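PDB 4HCY: thiaminase-I from Naegleria gruberi, which belongs to the thiaminase I family, whose members share a two-lobed fold resembling periplasmic binding proteins, and is modelled here with the ligand 0YN. Local coordinates for residues F122-P127 / Y247-I252; T8-L13 / N45-E50; N128-A133 / I224-V229. All coordinates share one frame; numbering follows the deposited sequence.

Interaction 1: F122-P127 / Y247-I252; sequences FLLSSP and YNVQLI
Asn-248 O is gripped chiefly by Ser-125 N, at 2.7 Å, and only weakly by the hydroxyl of the same serine, whose OG lies 3.3 Å from it. The CA-H of Leu-124 points to this oxygen as well, so one carbonyl gathers three approaches from the facing strand. The two form an antiparallel beta ladder: the axes of segments 122-125 and 248-250 run at 162° to each other, joining two neighbours of the mixed sheet. The return bond, Asn-248 N to Ser-125 O, measures 2.8 Å with a nearly straight N-H (172°) lying in the carbonyl plane, which completes a hydrogen-bonded pair. Two residues earlier, Leu-123 N donates to Gln-250 O at 3.2 Å, while the return bond from Gln-250 N is weak.

On the face shared by Leu-123, Ser-125, Asn-248 and Gln-250, CG of Gln-250 sits between its backbone N and carbonyl carbon (chi1 54°). With the chain extended beyond, the glutamine runs alongside Leu-123 and its NE2 reaches to 3.4 Å from Leu-123 CD2. Ile-252 CG2 meets Leu-123 CB at 3.6 Å. The other face holds Leu-124, whose CD1 branch fits between Val-249 CG1, 3.6 Å away, and the CB of Tyr-247. Helices 211-219 and 239-244 touch Leu-124 and Tyr-247, while helix 317-328 packs on Val-249 and, through Gln-321, binds Asn-248 OD1.

Ser-126 OG lies obliquely by the Tyr-247 ring, though its hydrogen bond goes to Asn-128 OD1. Beyond it, with the caution that Pro-127 is poorly ordered, a CH-pi contact closes the pairing: Pro-127 CD stands 3.8 Å from the centroid of the Tyr-247 ring, almost directly above its centre.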
ATOM      1  N   PHE A 122       2.220   7.338   5.565  1.00 69.50           N
ATOM      2  CA  PHE A 122       3.055   7.631   6.722  1.00 69.50           C
ATOM      3  C   PHE A 122       3.268   9.130   6.888  1.00 69.50           C
ATOM      4  O   PHE A 122       3.091   9.901   5.944  1.00 69.50           O
ATOM      5  CB  PHE A 122       4.409   6.929   6.600  1.00 48.37           C
ATOM      6  CG  PHE A 122       4.311   5.438   6.454  1.00 48.37           C
ATOM      7  CD1 PHE A 122       4.097   4.632   7.559  1.00 48.37           C
ATOM      8  CD2 PHE A 122       4.448   4.840   5.212  1.00 48.37           C
ATOM      9  CE1 PHE A 122       4.014   3.259   7.431  1.00 48.37           C
ATOM     10  CE2 PHE A 122       4.365   3.465   5.075  1.00 48.37           C
ATOM     11  CZ  PHE A 122       4.146   2.674   6.187  1.00 48.37           C
ATOM     12  N   LEU A 123       3.650   9.536   8.093  1.00 63.11           N
ATOM     13  CA  LEU A 123       3.964  10.930   8.365  1.00 63.11           C
ATOM     14  C   LEU A 123       5.470  11.145   8.397  1.00 63.11           C
ATOM     15  O   LEU A 123       6.159  10.630   9.276  1.00 63.11           O
ATOM     16  CB  LEU A 123       3.348  11.376   9.691  1.00 56.34           C
ATOM     17  CG  LEU A 123       3.692  12.797  10.143  1.00 56.34           C
ATOM     18  CD1 LEU A 123       3.265  13.813   9.093  1.00 56.34           C
ATOM     19  CD2 LEU A 123       3.048  13.100  11.487  1.00 56.34           C
ATOM     20  N   LEU A 124       5.976  11.903   7.432  1.00 67.52           N
ATOM     21  CA  LEU A 124       7.395  12.228   7.385  1.00 67.52           C
ATOM     22  C   LEU A 124       7.656  13.551   8.095  1.00 67.52           C
ATOM     23  O   LEU A 124       7.504  14.623   7.509  1.00 67.52           O
ATOM     24  CB  LEU A 124       7.884  12.295   5.936  1.00 69.81           C
ATOM     25  CG  LEU A 124       9.376  12.569   5.737  1.00 69.81           C
ATOM     26  CD1 LEU A 124      10.212  11.498   6.418  1.00 69.81           C
ATOM     27  CD2 LEU A 124       9.716  12.661   4.257  1.00 69.81           C
ATOM     28  N   SER A 125       8.044  13.468   9.364  1.00 78.47           N
ATOM     29  CA  SER A 125       8.293  14.659  10.167  1.00 78.47           C
ATOM     30  C   SER A 125       9.752  15.100  10.096  1.00 78.47           C
ATOM     31  O   SER A 125      10.669  14.285  10.205  1.00 78.47           O
ATOM     32  CB  SER A 125       7.881  14.421  11.623  1.00 92.31           C
ATOM     33  OG  SER A 125       7.442  13.087  11.819  1.00 92.31           O
ATOM     34  N   SER A 126       9.953  16.401   9.913  1.00 97.04           N
ATOM     35  CA  SER A 126      11.285  16.988   9.818  1.00 97.04           C
ATOM     36  C   SER A 126      11.979  16.934  11.178  1.00 97.04           C
ATOM     37  O   SER A 126      11.325  16.689  12.193  1.00 97.04           O
ATOM     38  CB  SER A 126      11.167  18.439   9.341  1.00 88.87           C
ATOM     39  OG  SER A 126      12.234  18.798   8.479  1.00 88.87           O
ATOM     40  N   PRO A 127      13.308  17.137  11.203  1.00128.05           N
ATOM     41  CA  PRO A 127      14.023  17.282  12.476  1.00128.05           C
ATOM     42  C   PRO A 127      13.425  18.406  13.311  1.00128.05           C
ATOM     43  O   PRO A 127      13.252  18.264  14.521  1.00128.05           O
ATOM     44  CB  PRO A 127      15.429  17.675  12.033  1.00124.55           C
ATOM     45  CG  PRO A 127      15.581  17.066  10.700  1.00124.55           C
ATOM     46  CD  PRO A 127      14.233  17.076  10.056  1.00124.55           C
ATOM     47  N   TYR A 247      15.148  12.594   9.663  1.00 80.32           N
ATOM     48  CA  TYR A 247      13.702  12.751   9.573  1.00 80.32           C
ATOM     49  C   TYR A 247      13.024  11.606  10.320  1.00 80.32           C
ATOM     50  O   TYR A 247      13.643  10.573  10.577  1.00 80.32           O
ATOM     51  CB  TYR A 247      13.248  12.753   8.113  1.00 52.53           C
ATOM     52  CG  TYR A 247      13.403  14.079   7.401  1.00 52.53           C
ATOM     53  CD1 TYR A 247      14.658  14.570   7.069  1.00 52.53           C
ATOM     54  CD2 TYR A 247      12.291  14.827   7.039  1.00 52.53           C
ATOM     55  CE1 TYR A 247      14.801  15.780   6.409  1.00 52.53           C
ATOM     56  CE2 TYR A 247      12.424  16.037   6.379  1.00 52.53           C
ATOM     57  CZ  TYR A 247      13.681  16.509   6.067  1.00 52.53           C
ATOM     58  OH  TYR A 247      13.818  17.709   5.411  1.00 52.53           O
ATOM     59  N   ASN A 248      11.754  11.788  10.665  1.00 75.52           N
ATOM     60  CA  ASN A 248      11.004  10.751  11.368  1.00 75.52           C
ATOM     61  C   ASN A 248       9.804  10.248  10.574  1.00 75.52           C
ATOM     62  O   ASN A 248       9.158  11.012   9.857  1.00 75.52           O
ATOM     63  CB  ASN A 248      10.549  11.248  12.743  1.00102.85           C
ATOM     64  CG  ASN A 248      11.702  11.426  13.711  1.00102.85           C
ATOM     65  OD1 ASN A 248      12.093  10.489  14.407  1.00102.85           O
ATOM     66  ND2 ASN A 248      12.253  12.633  13.759  1.00102.85           N
ATOM     67  N   VAL A 249       9.513   8.958  10.705  1.00 60.88           N
ATOM     68  CA  VAL A 249       8.344   8.364  10.069  1.00 60.88           C
ATOM     69  C   VAL A 249       7.524   7.570  11.077  1.00 60.88           C
ATOM     70  O   VAL A 249       8.074   6.962  11.997  1.00 60.88           O
ATOM     71  CB  VAL A 249       8.727   7.453   8.890  1.00 74.39           C
ATOM     72  CG1 VAL A 249       9.053   8.285   7.667  1.00 74.39           C
ATOM     73  CG2 VAL A 249       9.894   6.551   9.267  1.00 74.39           C
ATOM     74  N   GLN A 250       6.208   7.578  10.899  1.00 62.60           N
ATOM     75  CA  GLN A 250       5.315   6.895  11.825  1.00 62.60           C
ATOM     76  C   GLN A 250       3.978   6.549  11.182  1.00 62.60           C
ATOM     77  O   GLN A 250       3.511   7.244  10.278  1.00 62.60           O
ATOM     78  CB  GLN A 250       5.077   7.758  13.067  1.00100.54           C
ATOM     79  CG  GLN A 250       4.573   9.159  12.760  1.00100.54           C
ATOM     80  CD  GLN A 250       4.144   9.914  14.004  1.00100.54           C
ATOM     81  OE1 GLN A 250       3.680   9.318  14.977  1.00100.54           O
ATOM     82  NE2 GLN A 250       4.303  11.232  13.980  1.00100.54           N
ATOM     83  N   LEU A 251       3.370   5.465  11.652  1.00 70.77           N
ATOM     84  CA  LEU A 251       2.012   5.117  11.262  1.00 70.77           C
ATOM     85  C   LEU A 251       1.043   6.093  11.908  1.00 70.77           C
ATOM     86  O   LEU A 251       0.838   6.064  13.122  1.00 70.77           O
ATOM     87  CB  LEU A 251       1.669   3.695  11.703  1.00 71.40           C
ATOM     88  CG  LEU A 251       2.063   2.544  10.781  1.00 71.40           C
ATOM     89  CD1 LEU A 251       1.836   1.219  11.487  1.00 71.40           C
ATOM     90  CD2 LEU A 251       1.265   2.604   9.492  1.00 71.40           C
ATOM     91  N   ILE A 252       0.455   6.964  11.098  1.00 63.26           N
ATOM     92  CA  ILE A 252      -0.522   7.915  11.606  1.00 63.26           C
ATOM     93  C   ILE A 252      -1.878   7.715  10.934  1.00 63.26           C
ATOM     94  O   ILE A 252      -1.975   7.618   9.709  1.00 63.26           O
ATOM     95  CB  ILE A 252      -0.030   9.379  11.464  1.00 57.48           C
ATOM     96  CG1 ILE A 252      -1.000  10.345  12.147  1.00 57.48           C
ATOM     97  CG2 ILE A 252       0.179   9.752  10.002  1.00 57.48           C
ATOM     98  CD1 ILE A 252      -0.492  11.770  12.210  1.00 57.48           C
TER

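Interaction 2: T8-L13 / N45-E50; sequences TLTVGL and NIEYTE
Five backbone hydrogen bonds lace Leu-9, Val-11 and Leu-13 to Asn-45, Glu-47 and Thr-49. Leu-9 N donates to Asn-45 O at 2.6 Å, and Leu-9 O receives Glu-47 N at 2.9 Å. The same alternation repeats at Val-11, whose N reaches Glu-47 O at 2.7 Å and whose O takes the N-H of Thr-49 almost straight (176°). Leu-13 N to Thr-49 O closes the series. Leu-9 and Val-11 thus each bond to the residues flanking their partner, and Leu-13 continues the pattern with Phe-51. This is a parallel ladder, and the short axes bear it out, diverging by 19° at a closest approach of 4.6 Å. The connection, which includes helix 29-34 as well as short strands, is consistent with an elaborated beta-alpha-beta crossover.

The packing divides by face. Leu-9, Val-11 and Leu-13 turn the same way as Ile-46 and Tyr-48. Leu-9 CB runs side by side with Ile-46, touching its CD1. Val-11 has CG1 anti to its backbone N (chi1 -176°) and CG2 beside that N, which spreads the two methyls: CG2 meets Ile-46 CG2 at 3.7 Å, whereas CG1 comes to 3.8 Å from Tyr-48 CD1. Leu-13 CD1 approaches the same ring carbon from across. Val-282 of helix 273-288 rests on Leu-9, Ile-46 and Tyr-48, and the Tyr-48 hydroxyl bonds Pro-38 O.

On the reverse side Thr-8 CG2 lies along Asn-45 CB at 3.8 Å, and Thr-10 CG2 is near Glu-47 OE1, while Thr-10 OG1 bonds Asp-64 N. The chemistry thus differs by face: that of Leu-9, Val-11, Ile-46 and Tyr-48 is mostly hydrocarbon under helix 273-288, with exposed Glu-50 at its end, and the other is mostly polar and more exposed.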
ATOM      1  N   THR A   8       4.216 -22.795 -19.599  1.00 91.67           N
ATOM      2  CA  THR A   8       4.620 -21.457 -19.183  1.00 91.67           C
ATOM      3  C   THR A   8       3.802 -20.964 -17.992  1.00 91.67           C
ATOM      4  O   THR A   8       2.611 -21.255 -17.881  1.00 91.67           O
ATOM      5  CB  THR A   8       4.492 -20.440 -20.336  1.00 90.10           C
ATOM      6  OG1 THR A   8       3.119 -20.330 -20.728  1.00 90.10           O
ATOM      7  CG2 THR A   8       5.325 -20.878 -21.530  1.00 90.10           C
ATOM      8  N   LEU A   9       4.451 -20.217 -17.106  1.00 74.84           N
ATOM      9  CA  LEU A   9       3.784 -19.656 -15.937  1.00 74.84           C
ATOM     10  C   LEU A   9       3.674 -18.140 -16.057  1.00 74.84           C
ATOM     11  O   LEU A   9       4.682 -17.433 -16.022  1.00 74.84           O
ATOM     12  CB  LEU A   9       4.544 -20.019 -14.661  1.00 62.24           C
ATOM     13  CG  LEU A   9       3.904 -19.592 -13.339  1.00 62.24           C
ATOM     14  CD1 LEU A   9       2.721 -20.486 -12.998  1.00 62.24           C
ATOM     15  CD2 LEU A   9       4.927 -19.596 -12.216  1.00 62.24           C
ATOM     16  N   THR A  10       2.448 -17.646 -16.200  1.00 57.86           N
ATOM     17  CA  THR A  10       2.212 -16.209 -16.303  1.00 57.86           C
ATOM     18  C   THR A  10       2.165 -15.561 -14.923  1.00 57.86           C
ATOM     19  O   THR A  10       1.330 -15.912 -14.090  1.00 57.86           O
ATOM     20  CB  THR A  10       0.902 -15.899 -17.053  1.00 62.46           C
ATOM     21  OG1 THR A  10      -0.209 -16.442 -16.328  1.00 62.46           O
ATOM     22  CG2 THR A  10       0.932 -16.495 -18.453  1.00 62.46           C
ATOM     23  N   VAL A  11       3.070 -14.616 -14.687  1.00 55.00           N
ATOM     24  CA  VAL A  11       3.139 -13.925 -13.406  1.00 55.00           C
ATOM     25  C   VAL A  11       2.789 -12.447 -13.552  1.00 55.00           C
ATOM     26  O   VAL A  11       3.440 -11.713 -14.295  1.00 55.00           O
ATOM     27  CB  VAL A  11       4.539 -14.040 -12.776  1.00 46.62           C
ATOM     28  CG1 VAL A  11       4.554 -13.404 -11.395  1.00 46.62           C
ATOM     29  CG2 VAL A  11       4.969 -15.496 -12.702  1.00 46.62           C
ATOM     30  N   GLY A  12       1.755 -12.017 -12.837  1.00 63.32           N
ATOM     31  CA  GLY A  12       1.350 -10.624 -12.845  1.00 63.32           C
ATOM     32  C   GLY A  12       1.897  -9.874 -11.645  1.00 63.32           C
ATOM     33  O   GLY A  12       1.541 -10.167 -10.505  1.00 63.32           O
ATOM     34  N   LEU A  13       2.765  -8.901 -11.901  1.00 49.70           N
ATOM     35  CA  LEU A  13       3.409  -8.153 -10.826  1.00 49.70           C
ATOM     36  C   LEU A  13       2.720  -6.822 -10.555  1.00 49.70           C
ATOM     37  O   LEU A  13       2.112  -6.230 -11.448  1.00 49.70           O
ATOM     38  CB  LEU A  13       4.885  -7.913 -11.152  1.00 48.36           C
ATOM     39  CG  LEU A  13       5.764  -9.149 -11.349  1.00 48.36           C
ATOM     40  CD1 LEU A  13       7.202  -8.742 -11.633  1.00 48.36           C
ATOM     41  CD2 LEU A  13       5.689 -10.064 -10.136  1.00 48.36           C
ATOM     42  N   ASN A  45       8.640 -22.109 -18.125  1.00 75.95           N
ATOM     43  CA  ASN A  45       9.011 -20.777 -18.584  1.00 75.95           C
ATOM     44  C   ASN A  45       8.197 -19.733 -17.827  1.00 75.95           C
ATOM     45  O   ASN A  45       6.976 -19.843 -17.728  1.00 75.95           O
ATOM     46  CB  ASN A  45       8.782 -20.645 -20.091  1.00124.56           C
ATOM     47  CG  ASN A  45       9.306 -19.336 -20.648  1.00124.56           C
ATOM     48  OD1 ASN A  45       8.581 -18.343 -20.719  1.00124.56           O
ATOM     49  ND2 ASN A  45      10.572 -19.328 -21.049  1.00124.56           N
ATOM     50  N   ILE A  46       8.872 -18.723 -17.289  1.00 83.88           N
ATOM     51  CA  ILE A  46       8.204 -17.750 -16.433  1.00 83.88           C
ATOM     52  C   ILE A  46       8.056 -16.387 -17.105  1.00 83.88           C
ATOM     53  O   ILE A  46       9.046 -15.734 -17.434  1.00 83.88           O
ATOM     54  CB  ILE A  46       8.948 -17.579 -15.095  1.00 63.95           C
ATOM     55  CG1 ILE A  46       9.398 -18.938 -14.554  1.00 63.95           C
ATOM     56  CG2 ILE A  46       8.066 -16.865 -14.088  1.00 63.95           C
ATOM     57  CD1 ILE A  46       8.258 -19.883 -14.239  1.00 63.95           C
ATOM     58  N   GLU A  47       6.812 -15.965 -17.304  1.00 76.46           N
ATOM     59  CA  GLU A  47       6.524 -14.671 -17.912  1.00 76.46           C
ATOM     60  C   GLU A  47       6.097 -13.648 -16.865  1.00 76.46           C
ATOM     61  O   GLU A  47       5.032 -13.775 -16.258  1.00 76.46           O
ATOM     62  CB  GLU A  47       5.432 -14.803 -18.975  1.00105.79           C
ATOM     63  CG  GLU A  47       5.834 -15.616 -20.192  1.00105.79           C
ATOM     64  CD  GLU A  47       4.701 -15.762 -21.190  1.00105.79           C
ATOM     65  OE1 GLU A  47       3.540 -15.499 -20.813  1.00105.79           O
ATOM     66  OE2 GLU A  47       4.972 -16.136 -22.350  1.00105.79           O
ATOM     67  N   TYR A  48       6.931 -12.636 -16.656  1.00 61.35           N
ATOM     68  CA  TYR A  48       6.604 -11.558 -15.730  1.00 61.35           C
ATOM     69  C   TYR A  48       6.023 -10.366 -16.480  1.00 61.35           C
ATOM     70  O   TYR A  48       6.691  -9.762 -17.320  1.00 61.35           O
ATOM     71  CB  TYR A  48       7.841 -11.124 -14.942  1.00 61.38           C
ATOM     72  CG  TYR A  48       8.441 -12.212 -14.080  1.00 61.38           C
ATOM     73  CD1 TYR A  48       7.907 -12.509 -12.833  1.00 61.38           C
ATOM     74  CD2 TYR A  48       9.546 -12.933 -14.508  1.00 61.38           C
ATOM     75  CE1 TYR A  48       8.454 -13.500 -12.041  1.00 61.38           C
ATOM     76  CE2 TYR A  48      10.101 -13.926 -13.724  1.00 61.38           C
ATOM     77  CZ  TYR A  48       9.551 -14.203 -12.490  1.00 61.38           C
ATOM     78  OH  TYR A  48      10.101 -15.191 -11.706  1.00 61.38           O
ATOM     79  N   THR A  49       4.772 -10.036 -16.176  1.00 61.30           N
ATOM     80  CA  THR A  49       4.117  -8.877 -16.772  1.00 61.30           C
ATOM     81  C   THR A  49       3.473  -8.014 -15.696  1.00 61.30           C
ATOM     82  O   THR A  49       3.211  -8.481 -14.587  1.00 61.30           O
ATOM     83  CB  THR A  49       3.043  -9.293 -17.797  1.00 64.83           C
ATOM     84  OG1 THR A  49       2.163 -10.256 -17.205  1.00 64.83           O
ATOM     85  CG2 THR A  49       3.689  -9.896 -19.035  1.00 64.83           C
ATOM     86  N   GLU A  50       3.221  -6.753 -16.026  1.00 61.85           N
ATOM     87  CA  GLU A  50       2.587  -5.834 -15.090  1.00 61.85           C
ATOM     88  C   GLU A  50       1.086  -6.093 -15.006  1.00 61.85           C
ATOM     89  O   GLU A  50       0.386  -6.084 -16.018  1.00 61.85           O
ATOM     90  CB  GLU A  50       2.860  -4.384 -15.496  1.00 77.35           C
ATOM     91  CG  GLU A  50       4.336  -4.016 -15.505  1.00 77.35           C
ATOM     92  CD  GLU A  50       4.575  -2.550 -15.807  1.00 77.35           C
ATOM     93  OE1 GLU A  50       5.753  -2.141 -15.879  1.00 77.35           O
ATOM     94  OE2 GLU A  50       3.586  -1.805 -15.972  1.00 77.35           O
TER

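Interaction 3: N128-A133 / I224-V229; sequences NATQQA and ISNYYV
The Tyr-227 ring presents an edge to Gln-131, whose backbone O lies in the ring plane at 3.9 Å from CE1. Thr-130 OG1 comes obliquely to the same ring. The amides of Asn-128 and Asn-226 are also turned nearly alike, their planes 19° apart, although the side chains cross at about a right angle; their OD1 atoms stay 4.0 Å from each other. The Asn-226 ND2 is 3.1 Å from Asn-128 O, but the angle is too poor for a hydrogen bond, and Asn-128 OD1 finds its partner in Ser-126 OG.

A hydrogen bond between hydroxyls joins the segments: Thr-130 OG1 and Tyr-227 OH are 2.7 Å apart, with the direction of the proton left unassigned. Gln-131 N also lies 2.9 Å from Tyr-227 OH. Tyr-227 has CG anti to its carbonyl carbon (chi1 -52°), a setting that sends the ring across to the 128-133 loop. Behind it, Tyr-227 N donates to Ser-225 OG at 3.0 Å, an ST turn over residues 225-227.

This is a loop-to-strand contact at the surface. Strand 227-230 pairs with strand 114-125 through Tyr-228 and Leu-124, helix 136-143 follows the loop and touches Tyr-227 with Val-143, and helix 211-219 packs against Tyr-228, with Tyr-214 stacked on its ring.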
ATOM      1  N   ASN A 128      13.109  19.516  12.651  1.00 94.78           N
ATOM      2  CA  ASN A 128      12.472  20.652  13.300  1.00 94.78           C
ATOM      3  C   ASN A 128      10.961  20.470  13.404  1.00 94.78           C
ATOM      4  O   ASN A 128      10.193  21.402  13.164  1.00 94.78           O
ATOM      5  CB  ASN A 128      12.801  21.944  12.548  1.00 98.12           C
ATOM      6  CG  ASN A 128      13.459  21.688  11.205  1.00 98.12           C
ATOM      7  OD1 ASN A 128      13.376  20.588  10.658  1.00 98.12           O
ATOM      8  ND2 ASN A 128      14.122  22.707  10.667  1.00 98.12           N
ATOM      9  N   ALA A 129      10.547  19.258  13.764  1.00127.34           N
ATOM     10  CA  ALA A 129       9.137  18.941  13.956  1.00127.34           C
ATOM     11  C   ALA A 129       8.540  19.778  15.080  1.00127.34           C
ATOM     12  O   ALA A 129       8.708  19.470  16.262  1.00127.34           O
ATOM     13  CB  ALA A 129       8.959  17.458  14.247  1.00102.16           C
ATOM     14  N   THR A 130       7.838  20.840  14.697  1.00113.77           N
ATOM     15  CA  THR A 130       7.216  21.748  15.653  1.00113.77           C
ATOM     16  C   THR A 130       6.109  21.087  16.470  1.00113.77           C
ATOM     17  O   THR A 130       5.738  21.588  17.531  1.00113.77           O
ATOM     18  CB  THR A 130       6.637  23.000  14.959  1.00 75.06           C
ATOM     19  OG1 THR A 130       6.453  22.738  13.560  1.00 75.06           O
ATOM     20  CG2 THR A 130       7.582  24.175  15.124  1.00 75.06           C
ATOM     21  N   GLN A 131       5.590  19.964  15.980  1.00106.11           N
ATOM     22  CA  GLN A 131       4.483  19.292  16.654  1.00106.11           C
ATOM     23  C   GLN A 131       4.536  17.769  16.526  1.00106.11           C
ATOM     24  O   GLN A 131       5.089  17.231  15.566  1.00106.11           O
ATOM     25  CB  GLN A 131       3.148  19.802  16.106  1.00 84.70           C
ATOM     26  CG  GLN A 131       2.098  20.055  17.174  1.00 84.70           C
ATOM     27  CD  GLN A 131       2.314  21.364  17.905  1.00 84.70           C
ATOM     28  OE1 GLN A 131       2.932  22.290  17.376  1.00 84.70           O
ATOM     29  NE2 GLN A 131       1.807  21.448  19.129  1.00 84.70           N
ATOM     30  N   GLN A 132       3.957  17.083  17.509  1.00111.74           N
ATOM     31  CA  GLN A 132       3.760  15.637  17.449  1.00111.74           C
ATOM     32  C   GLN A 132       2.269  15.329  17.505  1.00111.74           C
ATOM     33  O   GLN A 132       1.500  16.091  18.092  1.00111.74           O
ATOM     34  CB  GLN A 132       4.490  14.930  18.595  1.00116.81           C
ATOM     35  CG  GLN A 132       6.002  14.853  18.439  1.00116.81           C
ATOM     36  CD  GLN A 132       6.692  16.164  18.755  1.00116.81           C
ATOM     37  OE1 GLN A 132       6.280  16.894  19.656  1.00116.81           O
ATOM     38  NE2 GLN A 132       7.749  16.472  18.008  1.00116.81           N
ATOM     39  N   ALA A 133       1.860  14.216  16.901  1.00 98.72           N
ATOM     40  CA  ALA A 133       0.445  13.849  16.855  1.00 98.72           C
ATOM     41  C   ALA A 133       0.231  12.342  16.713  1.00 98.72           C
ATOM     42  O   ALA A 133       1.145  11.609  16.335  1.00 98.72           O
ATOM     43  CB  ALA A 133      -0.257  14.591  15.724  1.00111.78           C
ATOM     44  N   ILE A 224       9.407  23.005   1.984  1.00 88.14           N
ATOM     45  CA  ILE A 224       8.219  23.850   1.996  1.00 88.14           C
ATOM     46  C   ILE A 224       7.349  23.561   3.214  1.00 88.14           C
ATOM     47  O   ILE A 224       6.403  24.296   3.500  1.00 88.14           O
ATOM     48  CB  ILE A 224       7.379  23.668   0.717  1.00 66.53           C
ATOM     49  CG1 ILE A 224       6.898  22.222   0.594  1.00 66.53           C
ATOM     50  CG2 ILE A 224       8.181  24.075  -0.510  1.00 66.53           C
ATOM     51  CD1 ILE A 224       6.061  21.961  -0.640  1.00 66.53           C
ATOM     52  N   SER A 225       7.679  22.489   3.927  1.00 57.66           N
ATOM     53  CA  SER A 225       6.961  22.116   5.143  1.00 57.66           C
ATOM     54  C   SER A 225       7.742  21.091   5.957  1.00 57.66           C
ATOM     55  O   SER A 225       8.546  20.332   5.415  1.00 57.66           O
ATOM     56  CB  SER A 225       5.578  21.559   4.804  1.00 71.34           C
ATOM     57  OG  SER A 225       4.919  21.091   5.968  1.00 71.34           O
ATOM     58  N   ASN A 226       7.499  21.074   7.264  1.00 62.37           N
ATOM     59  CA  ASN A 226       8.125  20.097   8.145  1.00 62.37           C
ATOM     60  C   ASN A 226       7.252  18.857   8.307  1.00 62.37           C
ATOM     61  O   ASN A 226       7.550  17.976   9.115  1.00 62.37           O
ATOM     62  CB  ASN A 226       8.421  20.715   9.513  1.00 75.55           C
ATOM     63  CG  ASN A 226       9.457  21.821   9.442  1.00 75.55           C
ATOM     64  OD1 ASN A 226      10.258  21.881   8.509  1.00 75.55           O
ATOM     65  ND2 ASN A 226       9.450  22.703  10.436  1.00 75.55           N
ATOM     66  N   TYR A 227       6.174  18.797   7.533  1.00 73.49           N
ATOM     67  CA  TYR A 227       5.234  17.684   7.605  1.00 73.49           C
ATOM     68  C   TYR A 227       4.914  17.154   6.211  1.00 73.49           C
ATOM     69  O   TYR A 227       4.634  17.925   5.295  1.00 73.49           O
ATOM     70  CB  TYR A 227       3.944  18.117   8.305  1.00 90.68           C
ATOM     71  CG  TYR A 227       4.160  18.784   9.645  1.00 90.68           C
ATOM     72  CD1 TYR A 227       4.229  18.036  10.814  1.00 90.68           C
ATOM     73  CD2 TYR A 227       4.290  20.164   9.743  1.00 90.68           C
ATOM     74  CE1 TYR A 227       4.425  18.642  12.040  1.00 90.68           C
ATOM     75  CE2 TYR A 227       4.486  20.780  10.966  1.00 90.68           C
ATOM     76  CZ  TYR A 227       4.553  20.014  12.111  1.00 90.68           C
ATOM     77  OH  TYR A 227       4.748  20.624  13.329  1.00 90.68           O
ATOM     78  N   TYR A 228       4.955  15.835   6.059  1.00 57.71           N
ATOM     79  CA  TYR A 228       4.636  15.203   4.784  1.00 57.71           C
ATOM     80  C   TYR A 228       3.904  13.883   4.985  1.00 57.71           C
ATOM     81  O   TYR A 228       4.335  13.033   5.765  1.00 57.71           O
ATOM     82  CB  TYR A 228       5.903  14.976   3.957  1.00 56.65           C
ATOM     83  CG  TYR A 228       5.657  14.257   2.647  1.00 56.65           C
ATOM     84  CD1 TYR A 228       5.245  14.951   1.519  1.00 56.65           C
ATOM     85  CD2 TYR A 228       5.842  12.884   2.539  1.00 56.65           C
ATOM     86  CE1 TYR A 228       5.019  14.299   0.322  1.00 56.65           C
ATOM     87  CE2 TYR A 228       5.617  12.224   1.347  1.00 56.65           C
ATOM     88  CZ  TYR A 228       5.207  12.935   0.242  1.00 56.65           C
ATOM     89  OH  TYR A 228       4.983  12.280  -0.949  1.00 56.65           O
ATOM     90  N   VAL A 229       2.793  13.717   4.275  1.00 66.37           N
ATOM     91  CA  VAL A 229       2.026  12.480   4.334  1.00 66.37           C
ATOM     92  C   VAL A 229       1.965  11.837   2.954  1.00 66.37           C
ATOM     93  O   VAL A 229       1.700  12.509   1.959  1.00 66.37           O
ATOM     94  CB  VAL A 229       0.592  12.720   4.847  1.00 46.64           C
ATOM     95  CG1 VAL A 229      -0.095  11.394   5.130  1.00 46.64           C
ATOM     96  CG2 VAL A 229       0.611  13.583   6.097  1.00 46.64           C
TER

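Overall arrangement
All three contacts reach one mixed sheet, but at two ends of the molecule. Interactions 1 and 3 are neighbours, with centres about 8 Å apart: strand 114-125 stands between strands 248-250 and 227-230, and Leu-124 N and Ser-126 N probably bond to Tyr-228 O and Asn-226 O. Along the chain, interaction 3 is nested within the loop that interaction 1 closes. Interaction 2 comes earlier in sequence and lies across the chain's centre, its centre about 36 Å from that of interaction 1 and about 42 Å from that of interaction 3. The bound 0YN is about 8 Å from the Phe-122 side chain and about 11 Å from that of Leu-13.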